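PDB 2D4R: hypothetical protein TTHA0849, which is of unknown function but, as a putative member of the START (StAR-related lipid-transfer) superfamily, probably binds a lipid or similar hydrophobic ligand. Local coordinates for residues T47-V52 and E64-D69. Sequence-based numbering, arbitrary orientation.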
# COMPACT_ATOMS: atom_id res chain seq x y z
N THR A 47 6.67 -11.81 -0.34
CA THR A 47 5.40 -12.47 -0.10
C THR A 47 4.51 -12.29 -1.31
O THR A 47 4.83 -11.50 -2.20
CB THR A 47 4.64 -11.90 1.13
OG1 THR A 47 4.49 -10.48 0.98
CG2 THR A 47 5.37 -12.22 2.42
N ARG A 48 3.41 -13.03 -1.32
CA ARG A 48 2.32 -12.79 -2.26
C ARG A 48 1.05 -12.62 -1.44
O ARG A 48 0.82 -13.35 -0.47
CB ARG A 48 2.18 -13.97 -3.25
CG ARG A 48 1.20 -13.67 -4.40
CD ARG A 48 1.06 -14.83 -5.40
NE ARG A 48 2.27 -15.00 -6.20
CZ ARG A 48 3.18 -15.94 -5.97
NH1 ARG A 48 3.00 -16.79 -4.97
NH2 ARG A 48 4.27 -16.01 -6.71
N SER A 49 0.23 -11.65 -1.82
CA SER A 49 -0.96 -11.35 -1.04
C SER A 49 -2.16 -11.04 -1.93
O SER A 49 -2.01 -10.54 -3.05
CB SER A 49 -0.68 -10.17 -0.12
OG SER A 49 -0.33 -9.02 -0.87
N ARG A 50 -3.36 -11.34 -1.43
CA ARG A 50 -4.60 -11.11 -2.16
C ARG A 50 -5.36 -9.94 -1.53
O ARG A 50 -5.77 -10.01 -0.38
CB ARG A 50 -5.47 -12.38 -2.15
CG ARG A 50 -6.84 -12.23 -2.83
CD ARG A 50 -7.66 -13.52 -2.77
NE ARG A 50 -6.85 -14.74 -2.92
CZ ARG A 50 -6.58 -15.34 -4.08
NH1 ARG A 50 -7.05 -14.84 -5.22
NH2 ARG A 50 -5.84 -16.44 -4.11
N TRP A 51 -5.53 -8.87 -2.28
CA TRP A 51 -6.22 -7.69 -1.78
C TRP A 51 -7.64 -7.60 -2.34
O TRP A 51 -7.89 -7.89 -3.51
CB TRP A 51 -5.44 -6.41 -2.15
CG TRP A 51 -4.07 -6.27 -1.49
CD1 TRP A 51 -3.03 -7.14 -1.59
CD2 TRP A 51 -3.60 -5.18 -0.68
NE1 TRP A 51 -1.94 -6.67 -0.90
CE2 TRP A 51 -2.26 -5.47 -0.32
CE3 TRP A 51 -4.18 -3.99 -0.21
CZ2 TRP A 51 -1.49 -4.61 0.48
CZ3 TRP A 51 -3.41 -3.14 0.59
CH2 TRP A 51 -2.08 -3.45 0.92
N VAL A 52 -8.58 -7.20 -1.48
CA VAL A 52 -9.85 -6.68 -1.94
C VAL A 52 -10.07 -5.33 -1.31
O VAL A 52 -10.10 -5.21 -0.09
CB VAL A 52 -11.04 -7.61 -1.57
CG1 VAL A 52 -12.36 -6.96 -2.03
CG2 VAL A 52 -10.87 -8.99 -2.20
N GLU A 64 -0.96 -9.42 -5.31
CA GLU A 64 0.17 -8.51 -5.22
C GLU A 64 1.40 -9.26 -4.75
O GLU A 64 1.35 -10.03 -3.80
CB GLU A 64 -0.13 -7.37 -4.25
CG GLU A 64 0.90 -6.24 -4.27
CD GLU A 64 0.54 -5.11 -3.32
OE1 GLU A 64 1.18 -5.01 -2.25
OE2 GLU A 64 -0.37 -4.33 -3.64
N GLU A 65 2.51 -9.03 -5.44
CA GLU A 65 3.79 -9.57 -5.02
C GLU A 65 4.61 -8.42 -4.44
O GLU A 65 4.82 -7.39 -5.08
CB GLU A 65 4.52 -10.23 -6.22
CG GLU A 65 3.69 -11.35 -6.93
CD GLU A 65 4.49 -12.21 -7.93
OE1 GLU A 65 5.46 -11.72 -8.54
OE2 GLU A 65 4.13 -13.40 -8.12
N GLU A 66 5.07 -8.59 -3.21
CA GLU A 66 5.98 -7.62 -2.63
C GLU A 66 7.34 -8.23 -2.31
O GLU A 66 7.44 -9.33 -1.76
CB GLU A 66 5.38 -6.98 -1.37
CG GLU A 66 4.62 -7.92 -0.47
CD GLU A 66 3.13 -7.85 -0.70
OE1 GLU A 66 2.46 -8.89 -0.58
OE2 GLU A 66 2.63 -6.75 -1.01
N GLU A 67 8.38 -7.50 -2.68
CA GLU A 67 9.75 -7.88 -2.38
C GLU A 67 10.21 -6.95 -1.28
O GLU A 67 10.16 -5.72 -1.43
CB GLU A 67 10.63 -7.71 -3.62
CG GLU A 67 11.99 -8.37 -3.54
CD GLU A 67 12.91 -7.96 -4.69
OE1 GLU A 67 12.92 -6.75 -5.05
OE2 GLU A 67 13.62 -8.83 -5.22
N TRP A 68 10.66 -7.55 -0.17
CA TRP A 68 11.02 -6.82 1.03
C TRP A 68 12.54 -6.70 1.13
O TRP A 68 13.26 -7.70 1.07
CB TRP A 68 10.45 -7.52 2.26
CG TRP A 68 8.94 -7.50 2.32
CD1 TRP A 68 8.09 -8.51 1.99
CD2 TRP A 68 8.11 -6.39 2.70
NE1 TRP A 68 6.78 -8.11 2.13
CE2 TRP A 68 6.76 -6.82 2.56
CE3 TRP A 68 8.36 -5.08 3.13
CZ2 TRP A 68 5.67 -5.98 2.85
CZ3 TRP A 68 7.28 -4.24 3.42
CH2 TRP A 68 5.95 -4.70 3.27
N ASP A 69 13.02 -5.47 1.29
CA ASP A 69 14.43 -5.22 1.47
C ASP A 69 14.72 -4.85 2.93
O ASP A 69 14.72 -3.67 3.31
CB ASP A 69 14.87 -4.11 0.53
CG ASP A 69 16.36 -3.91 0.54
OD1 ASP A 69 17.00 -4.33 1.52
OD2 ASP A 69 16.88 -3.33 -0.42
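Glu66 sits at the centre of a buried polar network on one face of the hairpin formed by strands 46-55 and 58-69. Its CG lies between the backbone N and carbonyl carbon, and a bend at chi2 (-98°) swings the carboxylate across to the partner strand. There OE1 accepts hydrogen bonds from two hydroxyls: Ser49 OG comes to its syn lone pair at 2.8 Å, Thr47 OG1 to its anti lone pair at 3.0 Å. Each hydroxyl is approached in turn by an indole N-H, Trp51 NE1 lying 2.8 Å from Ser49 OG and Trp68 NE1 making a weak bond to Thr47 OG1. Glu64 reaches out extended, its OE2 over one face of the Trp51 ring, offset toward the rim, the planes 30° apart; OE2 is held by Trp62 NE1, and Glu64 OE1 comes within 2.6 Å of Glu66 OE2. An alanine in place of Glu66 would remove the acceptor shared by both hydroxyls, and would probably let them turn and loosen their hold on the indoles. On the other face Arg48 NE and NH2 both reach Glu65 OE2 in a side-on salt bridge, the guanidinium and carboxylate planes 56° apart. Backbone bonds pair Thr47 with Glu66 and Ser49 with Glu64. Of the two buried acids, one probably carries a proton, and its pKa would then be raised, though the donors around both would favour the charged form.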